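Local structure of ArsR family transcriptional regulator (Staphylococcus aureus, 6CDB) at residues I29-L34 and H58-L63; H67-K72 and Y80-I85. The protein probably binds operator DNA as a zinc-responsive dimeric repressor of the ArsR family, controlling transcription according to metal availability. The protein carries 1 engineered substitution. One frame throughout, in Å; residues are numbered along the deposited sequence.

Interaction 1: residues I29-L34 and H58-L63; sequences IRIMEL and HQLKLL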
loop_
_atom_site.group_PDB
_atom_site.type_symbol
_atom_site.label_atom_id
_atom_site.label_comp_id
_atom_site.label_asym_id
_atom_site.label_seq_id
_atom_site.Cartn_x
_atom_site.Cartn_y
_atom_site.Cartn_z
ATOM N N ILE A 29 -2.838 -9.882 -2.217
ATOM C CA ILE A 29 -3.338 -9.395 -0.936
ATOM C C ILE A 29 -3.792 -10.561 -0.057
ATOM O O ILE A 29 -3.588 -10.552 1.163
ATOM C CB ILE A 29 -4.463 -8.371 -1.167
ATOM C CG1 ILE A 29 -3.872 -7.057 -1.709
ATOM C CG2 ILE A 29 -5.254 -8.122 0.117
ATOM C CD1 ILE A 29 -2.732 -6.496 -0.832
ATOM N N ARG A 30 -4.401 -11.588 -0.657
ATOM C CA ARG A 30 -4.836 -12.731 0.146
ATOM C C ARG A 30 -3.643 -13.486 0.716
ATOM O O ARG A 30 -3.652 -13.910 1.889
ATOM C CB ARG A 30 -5.716 -13.664 -0.692
ATOM C CG ARG A 30 -7.122 -13.135 -0.940
ATOM C CD ARG A 30 -8.092 -14.304 -1.047
ATOM N NE ARG A 30 -7.832 -15.088 -2.243
ATOM C CZ ARG A 30 -8.040 -16.399 -2.365
ATOM N NH1 ARG A 30 -8.512 -17.128 -1.348
ATOM N NH2 ARG A 30 -7.761 -16.981 -3.517
ATOM N N ILE A 31 -2.607 -13.669 -0.097
ATOM C CA ILE A 31 -1.380 -14.290 0.392
ATOM C C ILE A 31 -0.784 -13.458 1.527
ATOM O O ILE A 31 -0.395 -13.992 2.576
ATOM C CB ILE A 31 -0.379 -14.461 -0.764
ATOM C CG1 ILE A 31 -0.930 -15.439 -1.816
ATOM C CG2 ILE A 31 0.993 -14.888 -0.232
ATOM C CD1 ILE A 31 -0.079 -15.523 -3.067
ATOM N N MET A 32 -0.701 -12.134 1.330
ATOM C CA MET A 32 -0.075 -11.279 2.336
ATOM C C MET A 32 -0.869 -11.274 3.632
ATOM O O MET A 32 -0.287 -11.248 4.719
ATOM C CB MET A 32 0.064 -9.850 1.818
ATOM C CG MET A 32 1.002 -9.675 0.630
ATOM S SD MET A 32 2.741 -9.786 1.042
ATOM C CE MET A 32 2.972 -8.139 1.735
ATOM N N GLU A 33 -2.199 -11.258 3.545
ATOM C CA GLU A 33 -2.998 -11.289 4.763
ATOM C C GLU A 33 -2.810 -12.617 5.501
ATOM O O GLU A 33 -2.652 -12.635 6.733
ATOM C CB GLU A 33 -4.464 -11.027 4.416
ATOM C CG GLU A 33 -5.361 -10.701 5.604
ATOM C CD GLU A 33 -5.937 -11.940 6.259
ATOM O OE1 GLU A 33 -6.059 -12.967 5.561
ATOM O OE2 GLU A 33 -6.252 -11.887 7.465
ATOM N N LEU A 34 -2.773 -13.734 4.759
ATOM C CA LEU A 34 -2.490 -15.025 5.391
ATOM C C LEU A 34 -1.165 -14.982 6.151
ATOM O O LEU A 34 -1.075 -15.420 7.309
ATOM C CB LEU A 34 -2.477 -16.134 4.325
ATOM C CG LEU A 34 -2.419 -17.614 4.725
ATOM C CD1 LEU A 34 -2.976 -18.493 3.600
ATOM C CD2 LEU A 34 -1.000 -18.053 5.078
ATOM N N HIS A 58 4.978 -18.296 -7.918
ATOM C CA HIS A 58 5.247 -17.147 -8.782
ATOM C C HIS A 58 5.034 -15.831 -8.025
ATOM O O HIS A 58 5.918 -14.951 -7.999
ATOM C CB HIS A 58 4.349 -17.243 -10.021
ATOM C CG HIS A 58 4.649 -16.238 -11.091
ATOM N ND1 HIS A 58 5.705 -16.373 -11.969
ATOM C CD2 HIS A 58 4.007 -15.101 -11.451
ATOM C CE1 HIS A 58 5.715 -15.349 -12.804
ATOM N NE2 HIS A 58 4.693 -14.565 -12.512
ATOM N N GLN A 59 3.872 -15.691 -7.377
ATOM C CA GLN A 59 3.564 -14.446 -6.678
ATOM C C GLN A 59 4.554 -14.181 -5.551
ATOM O O GLN A 59 4.928 -13.031 -5.309
ATOM C CB GLN A 59 2.137 -14.474 -6.133
ATOM C CG GLN A 59 1.085 -14.856 -7.153
ATOM C CD GLN A 59 1.195 -14.071 -8.451
ATOM O OE1 GLN A 59 1.456 -12.868 -8.449
ATOM N NE2 GLN A 59 1.004 -14.761 -9.571
ATOM N N LEU A 60 5.007 -15.234 -4.868
ATOM C CA LEU A 60 5.961 -15.061 -3.775
ATOM C C LEU A 60 7.355 -14.717 -4.282
ATOM O O LEU A 60 8.098 -14.009 -3.590
ATOM C CB LEU A 60 6.026 -16.323 -2.911
ATOM C CG LEU A 60 4.794 -16.734 -2.125
ATOM C CD1 LEU A 60 5.003 -18.144 -1.518
ATOM C CD2 LEU A 60 4.500 -15.751 -1.025
ATOM N N LYS A 61 7.750 -15.217 -5.462
ATOM C CA LYS A 61 8.995 -14.730 -6.052
ATOM C C LYS A 61 8.905 -13.238 -6.291
ATOM O O LYS A 61 9.841 -12.492 -5.972
ATOM C CB LYS A 61 9.324 -15.437 -7.363
ATOM C CG LYS A 61 9.267 -16.940 -7.314
ATOM C CD LYS A 61 10.459 -17.539 -6.601
ATOM C CE LYS A 61 10.193 -19.014 -6.310
ATOM N NZ LYS A 61 9.932 -19.765 -7.594
ATOM N N LEU A 62 7.771 -12.775 -6.831
ATOM C CA LEU A 62 7.640 -11.336 -7.060
ATOM C C LEU A 62 7.671 -10.561 -5.742
ATOM O O LEU A 62 8.400 -9.574 -5.613
ATOM C CB LEU A 62 6.362 -11.023 -7.836
ATOM C CG LEU A 62 6.023 -9.525 -7.880
ATOM C CD1 LEU A 62 7.184 -8.650 -8.422
ATOM C CD2 LEU A 62 4.771 -9.291 -8.699
ATOM N N LEU A 63 6.889 -11.002 -4.751
ATOM C CA LEU A 63 6.836 -10.296 -3.473
ATOM C C LEU A 63 8.192 -10.300 -2.778
ATOM O O LEU A 63 8.563 -9.320 -2.114
ATOM C CB LEU A 63 5.762 -10.918 -2.571
ATOM C CG LEU A 63 4.320 -10.794 -3.074
ATOM C CD1 LEU A 63 3.358 -11.634 -2.231
ATOM C CD2 LEU A 63 3.877 -9.319 -3.113
#
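In the winged helix-turn-helix core of this ArsR-family repressor, Ile31 and Met32 of helix 26-37 pack against Gln59, Leu60 and Leu63 of helix 53-65, which is the second, recognition helix of the motif. The axes of the two short helical segments cross at -74° and come no closer than 11.0 Å, a separation bridged between the two segments by side chains, with no hydrogen bond. Ile31 carries most of the contact from its side and uses both branches. Its CG2, anti to the backbone N, lies 3.7 Å from Leu60 CD2. The Ile31 and Gln59 side chains cross at about a right angle, and Ile31 CD1, at the end of an extended CG1-CD1 arm, meets the aliphatic CB of Gln59 at 3.9 Å. Beyond CB the Gln59 chain bends, and its polar end leads away from Ile31: NE2 bonds to Asn55 OD1, and OE1 takes a weak bond from Arg28 NE. The glutamine thus lends only its hydrocarbon root to the apolar contact. The CG2 methyl of Ile31 has a looser neighbour in Leu63 CD1, at 4.5 Å. Leu49 of helix 42-49 touches Ile31, and Val42 of the same helix touches Leu60, so the first helix of the helix-turn-helix packs against both of these residues. Met32 starts out across the line between the helices, but bends at CB-CG (chi2 -74°) to bring its sulfur closer to helix 53-65, and bends again at CG-SD (chi3 -78°). Val87 and Leu91 of helix 85-99 also pack on this methionine. Its thioether crosses the Leu63 side chain, with SD resting 3.8 Å from the methyl carbon CD1 of Leu63.

Interaction 2: residues H67-K72 and Y80-I85; sequences HLVKAK and YSLDDI. With ZN (zinc ion), chain C.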
loop_
_atom_site.group_PDB
_atom_site.type_symbol
_atom_site.label_atom_id
_atom_site.label_comp_id
_atom_site.label_asym_id
_atom_site.label_seq_id
_atom_site.Cartn_x
_atom_site.Cartn_y
_atom_site.Cartn_z
ATOM N N HIS A 67 11.126 -7.272 -1.439
ATOM C CA HIS A 67 11.359 -7.272 0.005
ATOM C C HIS A 67 10.063 -7.125 0.781
ATOM O O HIS A 67 10.031 -6.503 1.842
ATOM C CB HIS A 67 12.356 -6.185 0.420
ATOM C CG HIS A 67 13.680 -6.311 -0.260
ATOM N ND1 HIS A 67 14.582 -7.308 0.052
ATOM C CD2 HIS A 67 14.243 -5.589 -1.254
ATOM C CE1 HIS A 67 15.647 -7.189 -0.720
ATOM N NE2 HIS A 67 15.467 -6.154 -1.521
ATOM N N LEU A 68 8.989 -7.712 0.262
ATOM C CA LEU A 68 7.713 -7.730 0.964
ATOM C C LEU A 68 7.475 -9.023 1.738
ATOM O O LEU A 68 6.734 -9.011 2.727
ATOM C CB LEU A 68 6.568 -7.487 -0.030
ATOM C CG LEU A 68 6.667 -6.098 -0.694
ATOM C CD1 LEU A 68 5.573 -5.921 -1.722
ATOM C CD2 LEU A 68 6.617 -4.995 0.359
ATOM N N VAL A 69 8.072 -10.137 1.306
ATOM C CA VAL A 69 8.102 -11.371 2.080
ATOM C C VAL A 69 9.542 -11.855 2.116
ATOM O O VAL A 69 10.373 -11.457 1.301
ATOM C CB VAL A 69 7.192 -12.476 1.497
ATOM C CG1 VAL A 69 5.742 -12.014 1.472
ATOM C CG2 VAL A 69 7.668 -12.875 0.092
ATOM N N LYS A 70 9.836 -12.709 3.087
ATOM C CA LYS A 70 11.109 -13.407 3.144
ATOM C C LYS A 70 10.818 -14.877 3.407
ATOM O O LYS A 70 9.688 -15.255 3.751
ATOM C CB LYS A 70 12.021 -12.830 4.229
ATOM C CG LYS A 70 11.456 -13.008 5.634
ATOM C CD LYS A 70 12.367 -12.394 6.684
ATOM C CE LYS A 70 11.817 -12.634 8.081
ATOM N NZ LYS A 70 10.389 -12.219 8.158
ATOM N N ALA A 71 11.847 -15.716 3.252
ATOM C CA ALA A 71 11.668 -17.153 3.416
ATOM C C ALA A 71 12.851 -17.768 4.153
ATOM O O ALA A 71 13.994 -17.334 3.989
ATOM C CB ALA A 71 11.475 -17.848 2.061
ATOM N N LYS A 72 12.560 -18.783 4.965
ATOM C CA LYS A 72 13.568 -19.567 5.666
ATOM C C LYS A 72 13.287 -21.042 5.424
ATOM O O LYS A 72 12.143 -21.438 5.208
ATOM C CB LYS A 72 13.571 -19.275 7.180
ATOM C CG LYS A 72 14.721 -19.928 7.933
ATOM C CD LYS A 72 16.071 -19.304 7.568
ATOM C CE LYS A 72 17.100 -20.360 7.161
ATOM N NZ LYS A 72 17.037 -20.662 5.695
ATOM N N TYR A 80 7.443 -18.928 4.471
ATOM C CA TYR A 80 7.405 -17.520 4.122
ATOM C C TYR A 80 6.803 -16.697 5.247
ATOM O O TYR A 80 6.032 -17.195 6.067
ATOM C CB TYR A 80 6.620 -17.295 2.830
ATOM C CG TYR A 80 7.412 -17.717 1.618
ATOM C CD1 TYR A 80 7.544 -19.062 1.298
ATOM C CD2 TYR A 80 8.041 -16.778 0.800
ATOM C CE1 TYR A 80 8.277 -19.468 0.205
ATOM C CE2 TYR A 80 8.782 -17.180 -0.307
ATOM C CZ TYR A 80 8.890 -18.532 -0.592
ATOM O OH TYR A 80 9.610 -18.977 -1.673
ATOM N N SER A 81 7.170 -15.416 5.274
ATOM C CA SER A 81 6.616 -14.490 6.245
ATOM C C SER A 81 6.669 -13.094 5.652
ATOM O O SER A 81 7.404 -12.838 4.695
ATOM C CB SER A 81 7.392 -14.553 7.564
ATOM O OG SER A 81 8.777 -14.335 7.323
ATOM N N LEU A 82 5.869 -12.191 6.212
ATOM C CA LEU A 82 6.050 -10.784 5.878
ATOM C C LEU A 82 7.472 -10.374 6.239
ATOM O O LEU A 82 8.029 -10.829 7.245
ATOM C CB LEU A 82 5.028 -9.915 6.611
ATOM C CG LEU A 82 3.554 -10.177 6.282
ATOM C CD1 LEU A 82 2.658 -9.065 6.821
ATOM C CD2 LEU A 82 3.336 -10.378 4.779
ATOM N N ASP A 83 8.065 -9.516 5.406
ATOM C CA ASP A 83 9.504 -9.285 5.490
ATOM C C ASP A 83 9.910 -8.709 6.845
ATOM O O ASP A 83 10.811 -9.238 7.500
ATOM C CB ASP A 83 9.964 -8.371 4.356
ATOM C CG ASP A 83 11.438 -7.984 4.482
ATOM O OD1 ASP A 83 12.289 -8.736 3.960
ATOM O OD2 ASP A 83 11.743 -6.942 5.121
ATOM N N ASP A 84 9.265 -7.626 7.280
ATOM C CA ASP A 84 9.563 -7.052 8.595
ATOM C C ASP A 84 8.327 -6.313 9.099
ATOM O O ASP A 84 7.251 -6.373 8.497
ATOM C CB ASP A 84 10.819 -6.161 8.538
ATOM C CG ASP A 84 10.630 -4.878 7.714
ATOM O OD1 ASP A 84 11.652 -4.240 7.357
ATOM O OD2 ASP A 84 9.480 -4.482 7.412
ATOM N N ILE A 85 8.497 -5.584 10.202
ATOM C CA ILE A 85 7.362 -4.952 10.863
ATOM C C ILE A 85 6.757 -3.816 10.028
ATOM O O ILE A 85 5.577 -3.481 10.195
ATOM C CB ILE A 85 7.788 -4.451 12.252
ATOM C CG1 ILE A 85 6.544 -4.098 13.055
ATOM C CG2 ILE A 85 8.715 -3.234 12.117
ATOM C CD1 ILE A 85 6.787 -3.043 14.100
HETATM ZN ZN ZN C . 11.278 -2.521 6.673
HETATM O O HOH W 1 12.596 -9.970 1.541
#
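Next to the intersubunit zinc site, the base of a β hairpin is held together by Lys70 and Ser81, which form an antiparallel hydrogen-bonded pair. Lys70 N reaches Ser81 O at 2.9 Å, and Ser81 N returns a bond of similar length to Lys70 O. The Lys70 side chain lies over the same face as Ser81: it runs extended as far as CE and then turns at its last bond (chi4 -51°), where NZ donates to Ser81 OG at 2.8 Å and to Asp83 O at 3.1 Å. The ammonium group therefore ties its own strand to the turn that follows the partner strand. On the other face, Ala71 sits opposite Tyr80 and makes a CH-pi contact, its CB 3.7 Å from the ring centroid and only 12° off the normal, while Val69 CG2 approaches the ring's edge near CD2. This hairpin, strands 69-74 and 77-82, is the wing of the winged helix-turn-helix. Where the strands end, Asp83 N still bonds to Leu68 O at 3.0 Å, but from 56° above the carbonyl plane, at the point where the chain turns toward helix 85-99. A water donates to both Asp83 OD1 and Val69 O, adding a water-mediated link between the turn and Val69. The next residue, Asp84, is the N-cap of that helix and binds zinc through OD1 at 1.9 Å; His86 of the same chain and His97 and His100 of the second subunit complete the site. His97 of the second subunit binds the metal through ND1 and hydrogen-bonds through NE2 to His67 O, the carbonyl oxygen that also lies 3.1 Å from Asp83 CB.

In the fold
Interactions 1 and 2, their centres about 10 Å apart, pack directly on each other. Helix 53-65 is followed in the chain, after a short turn, by strand 69-74: a Schellman motif with His67 at C-prime ends the helix, Leu68 N lying 2.9 Å from Leu63 O. Packing continues across the join. Met32 SD lies 3.8 Å from Val69 CG1, and Leu63 CB is equally near Val69 CG2, while Leu82 CD2 abuts Met32 O. The Met32 side chain is about 9 Å from that of the zinc ligand Asp84. Asp84 comes just after the wing in the chain, so the metal site lies beside this packing, which reaches the recognition helix through Val69 and Leu63.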